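Long-range contacts in alcohol dehydrogenase, zinc-containing (Streptococcus pneumoniae serotype 2, PDB 5YLN), which probably oxidises alcohols with NAD+ as a zinc-dependent alcohol dehydrogenase of the medium-chain family: residues 8-18 and 326-334; 22-30 and 126-134. All blocks are in the same frame, centred on the assembly; numbering follows the deposited sequence.

Contact 1: residues 8-18 and 326-334; sequences YTYVKPGLASF and LSEIEKAYE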
ATOM      1  N   TYR A   8      -3.013  35.469 -13.873  1.00 33.83           N
ATOM      2  CA  TYR A   8      -4.128  35.166 -12.974  1.00 33.91           C
ATOM      3  C   TYR A   8      -3.567  34.796 -11.604  1.00 39.93           C
ATOM      4  O   TYR A   8      -2.970  33.725 -11.432  1.00 33.01           O
ATOM      5  CB  TYR A   8      -5.007  34.041 -13.526  1.00 37.19           C
ATOM      6  CG  TYR A   8      -6.420  34.066 -12.972  1.00 34.54           C
ATOM      7  CD1 TYR A   8      -7.189  35.228 -13.040  1.00 37.61           C
ATOM      8  CD2 TYR A   8      -6.987  32.936 -12.378  1.00 33.45           C
ATOM      9  CE1 TYR A   8      -8.491  35.269 -12.523  1.00 38.97           C
ATOM     10  CE2 TYR A   8      -8.289  32.952 -11.870  1.00 33.83           C
ATOM     11  CZ  TYR A   8      -9.036  34.119 -11.942  1.00 42.01           C
ATOM     12  OH  TYR A   8     -10.318  34.141 -11.437  1.00 40.52           O
ATOM     13  N   THR A   9      -3.782  35.672 -10.628  1.00 40.75           N
ATOM     14  CA  THR A   9      -3.158  35.587  -9.315  1.00 44.69           C
ATOM     15  C   THR A   9      -4.189  35.211  -8.258  1.00 41.28           C
ATOM     16  O   THR A   9      -5.314  35.713  -8.270  1.00 40.23           O
ATOM     17  CB  THR A   9      -2.518  36.929  -8.924  1.00 34.84           C
ATOM     18  OG1 THR A   9      -3.539  37.933  -8.870  1.00 35.61           O
ATOM     19  CG2 THR A   9      -1.435  37.356  -9.919  1.00 34.81           C
ATOM     20  N   TYR A  10      -3.787  34.339  -7.338  1.00 39.67           N
ATOM     21  CA  TYR A  10      -4.517  34.133  -6.098  1.00 34.91           C
ATOM     22  C   TYR A  10      -4.323  35.339  -5.178  1.00 36.99           C
ATOM     23  O   TYR A  10      -3.203  35.839  -5.023  1.00 39.06           O
ATOM     24  CB  TYR A  10      -4.023  32.857  -5.415  1.00 40.15           C
ATOM     25  CG  TYR A  10      -4.651  32.589  -4.064  1.00 34.82           C
ATOM     26  CD1 TYR A  10      -6.026  32.448  -3.933  1.00 43.53           C
ATOM     27  CD2 TYR A  10      -3.869  32.442  -2.927  1.00 33.63           C
ATOM     28  CE1 TYR A  10      -6.612  32.188  -2.708  1.00 39.27           C
ATOM     29  CE2 TYR A  10      -4.448  32.181  -1.686  1.00 41.03           C
ATOM     30  CZ  TYR A  10      -5.823  32.065  -1.583  1.00 38.06           C
ATOM     31  OH  TYR A  10      -6.433  31.812  -0.359  1.00 34.48           O
ATOM     32  N   VAL A  11      -5.409  35.818  -4.570  1.00 35.40           N
ATOM     33  CA  VAL A  11      -5.362  36.972  -3.668  1.00 37.75           C
ATOM     34  C   VAL A  11      -5.619  36.569  -2.217  1.00 36.30           C
ATOM     35  O   VAL A  11      -4.771  36.765  -1.342  1.00 43.07           O
ATOM     36  CB  VAL A  11      -6.350  38.078  -4.101  1.00 36.96           C
ATOM     37  CG1 VAL A  11      -6.134  39.336  -3.260  1.00 37.78           C
ATOM     38  CG2 VAL A  11      -6.208  38.378  -5.576  1.00 39.97           C
ATOM     39  N   LYS A  12      -6.781  35.990  -1.949  1.00 40.79           N
ATOM     40  CA  LYS A  12      -7.226  35.630  -0.608  1.00 43.88           C
ATOM     41  C   LYS A  12      -8.394  34.668  -0.766  1.00 39.19           C
ATOM     42  O   LYS A  12      -8.897  34.477  -1.875  1.00 40.17           O
ATOM     43  CB  LYS A  12      -7.632  36.879   0.202  1.00 37.52           C
ATOM     44  CG  LYS A  12      -8.957  37.480  -0.256  1.00 44.42           C
ATOM     45  CD  LYS A  12      -9.064  39.010  -0.012  1.00 50.54           C
ATOM     46  CE  LYS A  12      -9.257  39.377   1.450  1.00 51.21           C
ATOM     47  NZ  LYS A  12      -9.725  40.811   1.635  1.00 55.42           N
ATOM     48  N   PRO A  13      -8.839  34.027   0.311  1.00 41.43           N
ATOM     49  CA  PRO A  13      -9.854  32.974   0.131  1.00 36.13           C
ATOM     50  C   PRO A  13     -11.096  33.534  -0.543  1.00 36.82           C
ATOM     51  O   PRO A  13     -11.760  34.431  -0.021  1.00 45.99           O
ATOM     52  CB  PRO A  13     -10.119  32.493   1.565  1.00 36.35           C
ATOM     53  CG  PRO A  13      -8.791  32.683   2.235  1.00 49.44           C
ATOM     54  CD  PRO A  13      -8.298  34.007   1.688  1.00 43.58           C
ATOM     55  N   GLY A  14     -11.375  33.030  -1.740  1.00 40.75           N
ATOM     56  CA  GLY A  14     -12.517  33.465  -2.510  1.00 42.54           C
ATOM     57  C   GLY A  14     -12.251  34.494  -3.591  1.00 47.70           C
ATOM     58  O   GLY A  14     -13.208  34.957  -4.216  1.00 53.17           O
ATOM     59  N   LEU A  15     -10.995  34.867  -3.839  1.00 47.57           N
ATOM     60  CA  LEU A  15     -10.677  35.941  -4.779  1.00 40.47           C
ATOM     61  C   LEU A  15      -9.411  35.612  -5.558  1.00 42.78           C
ATOM     62  O   LEU A  15      -8.334  35.469  -4.975  1.00 42.31           O
ATOM     63  CB  LEU A  15     -10.500  37.266  -4.053  1.00 42.46           C
ATOM     64  CG  LEU A  15     -10.195  38.499  -4.902  1.00 43.11           C
ATOM     65  CD1 LEU A  15     -11.344  38.808  -5.855  1.00 41.23           C
ATOM     66  CD2 LEU A  15      -9.907  39.695  -4.001  1.00 38.86           C
ATOM     67  N   ALA A  16      -9.540  35.524  -6.874  1.00 35.99           N
ATOM     68  CA  ALA A  16      -8.409  35.556  -7.783  1.00 49.16           C
ATOM     69  C   ALA A  16      -8.660  36.652  -8.812  1.00 49.94           C
ATOM     70  O   ALA A  16      -9.810  37.015  -9.080  1.00 45.54           O
ATOM     71  CB  ALA A  16      -8.193  34.204  -8.468  1.00 47.09           C
ATOM     72  N   SER A  17      -7.583  37.187  -9.387  1.00 44.51           N
ATOM     73  CA  SER A  17      -7.697  38.398 -10.189  1.00 39.80           C
ATOM     74  C   SER A  17      -6.718  38.367 -11.354  1.00 43.32           C
ATOM     75  O   SER A  17      -5.540  38.048 -11.169  1.00 42.02           O
ATOM     76  CB  SER A  17      -7.463  39.641  -9.310  1.00 41.91           C
ATOM     77  OG  SER A  17      -8.694  40.208  -8.889  1.00 57.64           O
ATOM     78  N   PHE A  18      -7.220  38.686 -12.551  1.00 43.14           N
ATOM     79  CA  PHE A  18      -6.411  38.865 -13.759  1.00 45.15           C
ATOM     80  C   PHE A  18      -5.780  40.258 -13.718  1.00 48.69           C
ATOM     81  O   PHE A  18      -6.486  41.267 -13.846  1.00 43.64           O
ATOM     82  CB  PHE A  18      -7.300  38.684 -14.995  1.00 47.52           C
ATOM     83  CG  PHE A  18      -6.554  38.598 -16.308  1.00 48.03           C
ATOM     84  CD1 PHE A  18      -5.644  37.575 -16.544  1.00 46.42           C
ATOM     85  CD2 PHE A  18      -6.790  39.516 -17.324  1.00 49.77           C
ATOM     86  CE1 PHE A  18      -4.976  37.487 -17.756  1.00 47.35           C
ATOM     87  CE2 PHE A  18      -6.118  39.429 -18.534  1.00 47.50           C
ATOM     88  CZ  PHE A  18      -5.213  38.416 -18.746  1.00 45.91           C
ATOM     89  N   LEU A 326      -6.654  33.616 -23.089  1.00 37.92           N
ATOM     90  CA  LEU A 326      -6.059  33.963 -21.798  1.00 41.47           C
ATOM     91  C   LEU A 326      -6.723  35.202 -21.197  1.00 36.16           C
ATOM     92  O   LEU A 326      -7.016  35.236 -19.995  1.00 41.08           O
ATOM     93  CB  LEU A 326      -4.541  34.153 -21.952  1.00 37.00           C
ATOM     94  CG  LEU A 326      -3.672  34.609 -20.769  1.00 40.13           C
ATOM     95  CD1 LEU A 326      -3.977  33.825 -19.487  1.00 39.78           C
ATOM     96  CD2 LEU A 326      -2.181  34.489 -21.125  1.00 38.09           C
ATOM     97  N   SER A 327      -7.002  36.215 -22.019  1.00 35.39           N
ATOM     98  CA  SER A 327      -7.646  37.419 -21.506  1.00 46.16           C
ATOM     99  C   SER A 327      -9.056  37.143 -21.009  1.00 47.38           C
ATOM    100  O   SER A 327      -9.631  37.980 -20.308  1.00 43.33           O
ATOM    101  CB  SER A 327      -7.689  38.494 -22.583  1.00 36.89           C
ATOM    102  OG  SER A 327      -8.267  37.960 -23.753  1.00 36.86           O
ATOM    103  N   GLU A 328      -9.630  35.995 -21.364  1.00 48.54           N
ATOM    104  CA  GLU A 328     -10.934  35.603 -20.855  1.00 49.86           C
ATOM    105  C   GLU A 328     -10.810  34.483 -19.821  1.00 44.45           C
ATOM    106  O   GLU A 328     -11.729  33.679 -19.661  1.00 41.44           O
ATOM    107  CB  GLU A 328     -11.855  35.190 -22.004  1.00 55.33           C
ATOM    108  CG  GLU A 328     -12.064  36.268 -23.092  1.00 65.73           C
ATOM    109  CD  GLU A 328     -12.968  37.441 -22.650  1.00 79.34           C
ATOM    110  OE1 GLU A 328     -13.421  37.452 -21.485  1.00 83.07           O
ATOM    111  OE2 GLU A 328     -13.231  38.355 -23.474  1.00 77.32           O
ATOM    112  N   ILE A 329      -9.681  34.428 -19.108  1.00 35.62           N
ATOM    113  CA  ILE A 329      -9.461  33.354 -18.146  1.00 39.91           C
ATOM    114  C   ILE A 329     -10.519  33.356 -17.039  1.00 41.30           C
ATOM    115  O   ILE A 329     -10.899  32.286 -16.550  1.00 40.60           O
ATOM    116  CB  ILE A 329      -8.035  33.441 -17.574  1.00 38.38           C
ATOM    117  CG1 ILE A 329      -7.763  32.243 -16.681  1.00 33.24           C
ATOM    118  CG2 ILE A 329      -7.851  34.755 -16.812  1.00 37.78           C
ATOM    119  CD1 ILE A 329      -6.328  31.752 -16.702  1.00 35.65           C
ATOM    120  N   GLU A 330     -11.029  34.531 -16.647  1.00 35.32           N
ATOM    121  CA  GLU A 330     -12.137  34.588 -15.690  1.00 42.81           C
ATOM    122  C   GLU A 330     -13.327  33.759 -16.158  1.00 42.21           C
ATOM    123  O   GLU A 330     -13.919  33.008 -15.381  1.00 45.31           O
ATOM    124  CB  GLU A 330     -12.590  36.036 -15.457  1.00 49.21           C
ATOM    125  CG  GLU A 330     -11.545  36.967 -14.879  1.00 63.91           C
ATOM    126  CD  GLU A 330     -11.945  37.546 -13.529  1.00 77.18           C
ATOM    127  OE1 GLU A 330     -13.101  37.337 -13.099  1.00 81.86           O
ATOM    128  OE2 GLU A 330     -11.096  38.207 -12.891  1.00 77.04           O
ATOM    129  N   LYS A 331     -13.710  33.903 -17.425  1.00 37.98           N
ATOM    130  CA  LYS A 331     -14.788  33.072 -17.957  1.00 40.32           C
ATOM    131  C   LYS A 331     -14.422  31.595 -17.918  1.00 37.64           C
ATOM    132  O   LYS A 331     -15.291  30.745 -17.690  1.00 38.68           O
ATOM    133  CB  LYS A 331     -15.120  33.466 -19.393  1.00 41.75           C
ATOM    134  CG  LYS A 331     -15.892  34.754 -19.568  1.00 38.95           C
ATOM    135  CD  LYS A 331     -15.859  35.129 -21.036  1.00 47.87           C
ATOM    136  CE  LYS A 331     -16.516  36.473 -21.306  1.00 53.76           C
ATOM    137  NZ  LYS A 331     -17.977  36.317 -21.500  1.00 55.70           N
ATOM    138  N   ALA A 332     -13.153  31.269 -18.183  1.00 36.18           N
ATOM    139  CA  ALA A 332     -12.730  29.869 -18.192  1.00 38.18           C
ATOM    140  C   ALA A 332     -12.926  29.231 -16.819  1.00 38.23           C
ATOM    141  O   ALA A 332     -13.413  28.101 -16.705  1.00 42.47           O
ATOM    142  CB  ALA A 332     -11.266  29.752 -18.636  1.00 33.47           C
ATOM    143  N   TYR A 333     -12.541  29.948 -15.765  1.00 40.25           N
ATOM    144  CA  TYR A 333     -12.782  29.483 -14.402  1.00 34.50           C
ATOM    145  C   TYR A 333     -14.269  29.323 -14.106  1.00 37.25           C
ATOM    146  O   TYR A 333     -14.674  28.372 -13.425  1.00 37.75           O
ATOM    147  CB  TYR A 333     -12.155  30.459 -13.414  1.00 34.96           C
ATOM    148  CG  TYR A 333     -10.758  30.054 -13.035  1.00 36.82           C
ATOM    149  CD1 TYR A 333      -9.667  30.436 -13.812  1.00 32.96           C
ATOM    150  CD2 TYR A 333     -10.527  29.282 -11.904  1.00 32.80           C
ATOM    151  CE1 TYR A 333      -8.380  30.062 -13.472  1.00 32.42           C
ATOM    152  CE2 TYR A 333      -9.238  28.897 -11.552  1.00 32.26           C
ATOM    153  CZ  TYR A 333      -8.172  29.297 -12.337  1.00 32.07           C
ATOM    154  OH  TYR A 333      -6.895  28.930 -11.996  1.00 31.59           O
ATOM    155  N   GLU A 334     -15.099  30.251 -14.586  1.00 37.53           N
ATOM    156  CA  GLU A 334     -16.538  30.137 -14.362  1.00 38.61           C
ATOM    157  C   GLU A 334     -17.092  28.838 -14.940  1.00 43.33           C
ATOM    158  O   GLU A 334     -17.938  28.186 -14.316  1.00 41.03           O
ATOM    159  CB  GLU A 334     -17.267  31.335 -14.976  1.00 36.10           C
ATOM    160  CG  GLU A 334     -18.778  31.182 -14.967  1.00 67.33           C
ATOM    161  CD  GLU A 334     -19.375  31.199 -13.560  1.00 71.53           C
ATOM    162  OE1 GLU A 334     -18.741  31.759 -12.630  1.00 64.19           O
ATOM    163  OE2 GLU A 334     -20.487  30.650 -13.395  1.00 79.90           O
TER

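Contact 2: residues 22-30 and 126-134; sequences DKPVIRKPT and EYLRVPHAD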
ATOM      1  N   ASP A  22       5.103  41.783 -12.994  1.00 45.79           N
ATOM      2  CA  ASP A  22       6.401  41.766 -13.662  1.00 53.41           C
ATOM      3  C   ASP A  22       6.553  40.523 -14.529  1.00 44.98           C
ATOM      4  O   ASP A  22       6.114  39.432 -14.165  1.00 37.46           O
ATOM      5  CB  ASP A  22       7.552  41.780 -12.644  1.00 63.68           C
ATOM      6  CG  ASP A  22       7.402  42.859 -11.599  1.00 73.44           C
ATOM      7  OD1 ASP A  22       6.616  42.637 -10.652  1.00 79.85           O
ATOM      8  OD2 ASP A  22       8.072  43.913 -11.716  1.00 66.86           O
ATOM      9  N   LYS A  23       7.189  40.696 -15.670  1.00 45.26           N
ATOM     10  CA  LYS A  23       7.599  39.554 -16.487  1.00 44.01           C
ATOM     11  C   LYS A  23       8.744  38.842 -15.766  1.00 40.48           C
ATOM     12  O   LYS A  23       9.627  39.512 -15.224  1.00 46.18           O
ATOM     13  CB  LYS A  23       8.013  40.057 -17.883  1.00 45.75           C
ATOM     14  CG  LYS A  23       8.561  38.975 -18.808  1.00 53.84           C
ATOM     15  CD  LYS A  23       8.851  39.469 -20.220  1.00 54.53           C
ATOM     16  CE  LYS A  23       9.490  38.334 -21.044  1.00 62.75           C
ATOM     17  NZ  LYS A  23       9.571  38.614 -22.510  1.00 66.68           N
ATOM     18  N   PRO A  24       8.744  37.508 -15.669  1.00 37.25           N
ATOM     19  CA  PRO A  24       9.831  36.840 -14.945  1.00 38.53           C
ATOM     20  C   PRO A  24      11.140  36.946 -15.715  1.00 35.62           C
ATOM     21  O   PRO A  24      11.171  37.169 -16.928  1.00 38.67           O
ATOM     22  CB  PRO A  24       9.357  35.388 -14.822  1.00 40.23           C
ATOM     23  CG  PRO A  24       8.447  35.190 -15.959  1.00 44.15           C
ATOM     24  CD  PRO A  24       7.787  36.530 -16.215  1.00 33.42           C
ATOM     25  N   VAL A  25      12.238  36.829 -14.974  1.00 35.66           N
ATOM     26  CA  VAL A  25      13.570  36.827 -15.555  1.00 38.11           C
ATOM     27  C   VAL A  25      14.353  35.634 -15.029  1.00 39.70           C
ATOM     28  O   VAL A  25      13.961  34.971 -14.065  1.00 41.79           O
ATOM     29  CB  VAL A  25      14.340  38.123 -15.258  1.00 38.01           C
ATOM     30  CG1 VAL A  25      13.602  39.320 -15.857  1.00 37.43           C
ATOM     31  CG2 VAL A  25      14.555  38.265 -13.753  1.00 39.48           C
ATOM     32  N   ILE A  26      15.490  35.384 -15.682  1.00 40.08           N
ATOM     33  CA  ILE A  26      16.379  34.298 -15.289  1.00 41.68           C
ATOM     34  C   ILE A  26      16.957  34.607 -13.914  1.00 38.85           C
ATOM     35  O   ILE A  26      17.615  35.635 -13.712  1.00 34.33           O
ATOM     36  CB  ILE A  26      17.494  34.097 -16.327  1.00 42.42           C
ATOM     37  CG1 ILE A  26      16.918  33.647 -17.673  1.00 32.48           C
ATOM     38  CG2 ILE A  26      18.516  33.045 -15.817  1.00 32.32           C
ATOM     39  CD1 ILE A  26      16.338  32.223 -17.636  1.00 32.33           C
ATOM     40  N   ARG A  27      16.722  33.713 -12.960  1.00 42.94           N
ATOM     41  CA  ARG A  27      17.271  33.886 -11.622  1.00 40.56           C
ATOM     42  C   ARG A  27      18.434  32.965 -11.324  1.00 43.70           C
ATOM     43  O   ARG A  27      19.240  33.289 -10.452  1.00 46.04           O
ATOM     44  CB  ARG A  27      16.197  33.658 -10.553  1.00 38.61           C
ATOM     45  CG  ARG A  27      15.083  34.684 -10.559  1.00 41.71           C
ATOM     46  CD  ARG A  27      14.285  34.645  -9.242  1.00 59.81           C
ATOM     47  NE  ARG A  27      14.518  35.838  -8.422  1.00 72.56           N
ATOM     48  CZ  ARG A  27      15.216  35.853  -7.288  1.00 76.50           C
ATOM     49  NH1 ARG A  27      15.747  34.732  -6.810  1.00 75.45           N
ATOM     50  NH2 ARG A  27      15.377  36.990  -6.620  1.00 76.31           N
ATOM     51  N   LYS A  28      18.534  31.835 -12.019  1.00 44.04           N
ATOM     52  CA  LYS A  28      19.568  30.833 -11.815  1.00 47.33           C
ATOM     53  C   LYS A  28      20.047  30.316 -13.167  1.00 40.49           C
ATOM     54  O   LYS A  28      19.293  30.351 -14.151  1.00 36.70           O
ATOM     55  CB  LYS A  28      19.043  29.668 -10.959  1.00 49.30           C
ATOM     56  CG  LYS A  28      18.499  30.113  -9.603  1.00 52.69           C
ATOM     57  CD  LYS A  28      18.020  28.936  -8.792  1.00 47.74           C
ATOM     58  CE  LYS A  28      17.233  29.397  -7.595  1.00 48.81           C
ATOM     59  NZ  LYS A  28      16.586  28.240  -6.915  1.00 51.79           N
ATOM     60  N   PRO A  29      21.297  29.839 -13.249  1.00 43.67           N
ATOM     61  CA  PRO A  29      21.831  29.381 -14.549  1.00 43.54           C
ATOM     62  C   PRO A  29      21.106  28.175 -15.127  1.00 38.65           C
ATOM     63  O   PRO A  29      21.203  27.938 -16.336  1.00 45.52           O
ATOM     64  CB  PRO A  29      23.295  29.038 -14.236  1.00 42.92           C
ATOM     65  CG  PRO A  29      23.574  29.682 -12.912  1.00 51.50           C
ATOM     66  CD  PRO A  29      22.284  29.694 -12.167  1.00 47.59           C
ATOM     67  N   THR A  30      20.419  27.398 -14.303  1.00 37.63           N
ATOM     68  CA  THR A  30      19.614  26.270 -14.767  1.00 37.98           C
ATOM     69  C   THR A  30      18.193  26.715 -15.157  1.00 40.08           C
ATOM     70  O   THR A  30      17.373  25.885 -15.565  1.00 37.20           O
ATOM     71  CB  THR A  30      19.512  25.181 -13.686  1.00 38.91           C
ATOM     72  OG1 THR A  30      19.167  25.800 -12.440  1.00 37.92           O
ATOM     73  CG2 THR A  30      20.826  24.430 -13.527  1.00 40.74           C
ATOM     74  N   GLU A 126       1.441  35.032 -19.231  1.00 33.05           N
ATOM     75  CA  GLU A 126       2.058  35.088 -20.554  1.00 33.12           C
ATOM     76  C   GLU A 126       3.406  34.375 -20.589  1.00 39.24           C
ATOM     77  O   GLU A 126       3.726  33.693 -21.571  1.00 32.32           O
ATOM     78  CB  GLU A 126       2.254  36.532 -21.001  1.00 33.94           C
ATOM     79  CG  GLU A 126       0.986  37.290 -21.335  1.00 34.72           C
ATOM     80  CD  GLU A 126       1.282  38.746 -21.726  1.00 35.39           C
ATOM     81  OE1 GLU A 126       1.967  38.948 -22.749  1.00 43.45           O
ATOM     82  OE2 GLU A 126       0.858  39.673 -20.995  1.00 38.49           O
ATOM     83  N   TYR A 127       4.228  34.576 -19.558  1.00 33.35           N
ATOM     84  CA  TYR A 127       5.562  34.005 -19.481  1.00 32.21           C
ATOM     85  C   TYR A 127       5.721  33.305 -18.144  1.00 31.75           C
ATOM     86  O   TYR A 127       5.062  33.647 -17.156  1.00 44.41           O
ATOM     87  CB  TYR A 127       6.668  35.068 -19.654  1.00 32.77           C
ATOM     88  CG  TYR A 127       6.610  35.820 -20.973  1.00 37.10           C
ATOM     89  CD1 TYR A 127       5.852  36.990 -21.110  1.00 37.88           C
ATOM     90  CD2 TYR A 127       7.306  35.363 -22.081  1.00 40.41           C
ATOM     91  CE1 TYR A 127       5.804  37.672 -22.327  1.00 40.77           C
ATOM     92  CE2 TYR A 127       7.263  36.042 -23.304  1.00 35.62           C
ATOM     93  CZ  TYR A 127       6.514  37.181 -23.422  1.00 43.13           C
ATOM     94  OH  TYR A 127       6.495  37.808 -24.647  1.00 50.58           O
ATOM     95  N   LEU A 128       6.629  32.334 -18.119  1.00 32.16           N
ATOM     96  CA  LEU A 128       6.841  31.473 -16.969  1.00 30.73           C
ATOM     97  C   LEU A 128       8.336  31.295 -16.742  1.00 42.51           C
ATOM     98  O   LEU A 128       9.063  30.934 -17.668  1.00 30.46           O
ATOM     99  CB  LEU A 128       6.166  30.116 -17.197  1.00 30.09           C
ATOM    100  CG  LEU A 128       6.499  28.980 -16.225  1.00 34.44           C
ATOM    101  CD1 LEU A 128       5.844  29.245 -14.872  1.00 32.63           C
ATOM    102  CD2 LEU A 128       6.049  27.647 -16.809  1.00 28.94           C
ATOM    103  N   ARG A 129       8.794  31.529 -15.517  1.00 38.97           N
ATOM    104  CA  ARG A 129      10.124  31.085 -15.137  1.00 38.20           C
ATOM    105  C   ARG A 129      10.064  29.597 -14.819  1.00 38.63           C
ATOM    106  O   ARG A 129       9.251  29.160 -13.993  1.00 31.17           O
ATOM    107  CB  ARG A 129      10.661  31.863 -13.938  1.00 32.37           C
ATOM    108  CG  ARG A 129      11.824  31.128 -13.288  1.00 38.49           C
ATOM    109  CD  ARG A 129      12.478  31.889 -12.163  1.00 40.35           C
ATOM    110  NE  ARG A 129      13.586  31.087 -11.643  1.00 38.95           N
ATOM    111  CZ  ARG A 129      13.540  30.384 -10.516  1.00 42.11           C
ATOM    112  NH1 ARG A 129      12.440  30.403  -9.762  1.00 30.42           N
ATOM    113  NH2 ARG A 129      14.589  29.655 -10.144  1.00 36.67           N
ATOM    114  N   VAL A 130      10.911  28.815 -15.478  1.00 29.41           N
ATOM    115  CA  VAL A 130      10.941  27.369 -15.292  1.00 32.77           C
ATOM    116  C   VAL A 130      12.260  26.999 -14.615  1.00 31.09           C
ATOM    117  O   VAL A 130      13.315  27.039 -15.262  1.00 37.92           O
ATOM    118  CB  VAL A 130      10.790  26.641 -16.627  1.00 36.21           C
ATOM    119  CG1 VAL A 130      10.841  25.140 -16.413  1.00 29.05           C
ATOM    120  CG2 VAL A 130       9.521  27.082 -17.300  1.00 33.65           C
ATOM    121  N   PRO A 131      12.259  26.617 -13.334  1.00 37.47           N
ATOM    122  CA  PRO A 131      13.494  26.101 -12.720  1.00 34.64           C
ATOM    123  C   PRO A 131      13.865  24.747 -13.310  1.00 34.07           C
ATOM    124  O   PRO A 131      13.000  24.001 -13.766  1.00 34.89           O
ATOM    125  CB  PRO A 131      13.141  25.968 -11.232  1.00 33.36           C
ATOM    126  CG  PRO A 131      11.760  26.600 -11.068  1.00 36.79           C
ATOM    127  CD  PRO A 131      11.108  26.515 -12.424  1.00 32.34           C
ATOM    128  N   HIS A 132      15.171  24.457 -13.321  1.00 37.58           N
ATOM    129  CA  HIS A 132      15.711  23.175 -13.794  1.00 32.82           C
ATOM    130  C   HIS A 132      15.152  22.790 -15.157  1.00 35.20           C
ATOM    131  O   HIS A 132      14.582  21.709 -15.338  1.00 34.07           O
ATOM    132  CB  HIS A 132      15.441  22.071 -12.783  1.00 30.82           C
ATOM    133  CG  HIS A 132      15.983  22.367 -11.423  1.00 35.26           C
ATOM    134  ND1 HIS A 132      17.318  22.622 -11.196  1.00 43.23           N
ATOM    135  CD2 HIS A 132      15.367  22.470 -10.220  1.00 40.00           C
ATOM    136  CE1 HIS A 132      17.503  22.868  -9.910  1.00 40.09           C
ATOM    137  NE2 HIS A 132      16.336  22.776  -9.296  1.00 38.58           N
ATOM    138  N   ALA A 133      15.326  23.693 -16.126  1.00 37.19           N
ATOM    139  CA  ALA A 133      14.666  23.547 -17.421  1.00 36.37           C
ATOM    140  C   ALA A 133      15.046  22.243 -18.108  1.00 42.71           C
ATOM    141  O   ALA A 133      14.207  21.613 -18.761  1.00 41.80           O
ATOM    142  CB  ALA A 133      15.003  24.734 -18.322  1.00 30.37           C
ATOM    143  N   ASP A 134      16.313  21.825 -17.989  1.00 45.66           N
ATOM    144  CA  ASP A 134      16.740  20.597 -18.655  1.00 36.99           C
ATOM    145  C   ASP A 134      15.958  19.385 -18.163  1.00 39.81           C
ATOM    146  O   ASP A 134      15.790  18.411 -18.909  1.00 39.03           O
ATOM    147  CB  ASP A 134      18.241  20.384 -18.456  1.00 41.99           C
ATOM    148  CG  ASP A 134      19.075  21.068 -19.523  1.00 44.98           C
ATOM    149  OD1 ASP A 134      18.588  21.185 -20.656  1.00 46.22           O
ATOM    150  OD2 ASP A 134      20.217  21.487 -19.236  1.00 50.73           O
TER
HETATM  151  O   HOH W   1      16.875  26.442 -12.042  1.00 34.14           O

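Contact 1: residues 8-18 and 326-334
The N-terminal beta hairpin of the catalytic domain, strands 4-12 and 15-22, meets the first turns of helix 329-337 through two aromatic side chains, Y8 and F18. CE2 of Y8 sits over one face of the Y333 ring, 3.3 Å from CE1 of Y333. The two ring planes are 41° apart, an oblique pairing with centroids separated by 4.8 Å. With CG trans to the backbone N (chi1 -157°), Y8 reaches from its strand toward the helix, and its CD1 lies 3.9 Å from CG2 of I329. That same methyl also meets the second aromatic, 3.6 Å from CD1 of F18, so I329 fills the angle between the two rings. Farther out, F18 rests on the 3-10 segment 326-327 just before the helix, its CZ 3.8 Å from CA of S327. E330 bends at chi2 and brings OE2 to the rim of the Y8 ring, near its plane and 3.9 Å from CE1 of Y8, a contact without a hydrogen bond. Within the hairpin, S17 O accepts hydrogen bonds from both N and OG1 of T9, the latter in the carbonyl plane on a lone pair. Y333 also packs against D45, L46 and I49 of helix 43-50 and hydrogen-bonds Q124 through OH, while I329 touches I349 of strand 347-350; helix 329-337 thus packs against the hairpin, helix 43-50 and strand 347-350.

Contact 2: residues 22-30 and 126-134
K23 lays its extended side chain over one face of the Y127 ring, at one end of a contact that is close-packed over Y127, P24 and R129, loose along V25 and R27, and closed again by a backbone bond at T30. CE of K23 stands almost directly above the ring centre, 3.6 Å from the centroid and 4° off the normal, a CH-pi contact; NZ, 3.7 Å from the centroid, adds a cation-pi interaction. The trans chi1 of K23 (176°) and the straight chain beyond it carry the ammonium group across the ring toward the phenol end. Next to it P24 wedges against the strand, its CD 3.9 Å from CB of Y127 and its CB equally near CB of R129. R129 runs on extended beneath the loop; its NH2 lies 4.1 Å from NZ of K28, and the two side chains share E111, each in a salt bridge to one of its carboxylate oxygens.

The solvent side is looser. V25 points away from the strand, and although CB of R27 comes within 3.8 Å of NE of R129, the end of the R27 side chain leads away. At the far end A133 N donates a nearly straight hydrogen bond (171°) to T30 O, and H132 N donates to a water 2.9 Å away. H132, at the N-cap position of helix 133-136, bonds D110 O through NE2 and touches C94, a ligand of the four-cysteine zinc. Loop 22-30 is thus bonded at T30 to the start of helix 133-136, where H132 borders the structural zinc lobe found in many zinc-containing alcohol dehydrogenases.

How the contacts relate
The two contacts lie about 22 Å apart, centre to centre, on the catalytic part of the subunit. Along the chain the order is 8-18, 22-30, 126-134, 326-334, so contact 1 brackets contact 2, and the excursion between its segments includes the whole six-stranded parallel sheet of the Rossmann-type domain. Strand 15-22 runs from the hairpin of contact 1 into the loop of contact 2, and the two contacts touch where CD2 of L326 packs 4.1 Å from N of E126. Contact 1 approaches the C42 and H64 zinc site, whereas contact 2 borders the four-cysteine site. Together they tie the N-terminal hairpin and its following loop to later parts of the catalytic domain.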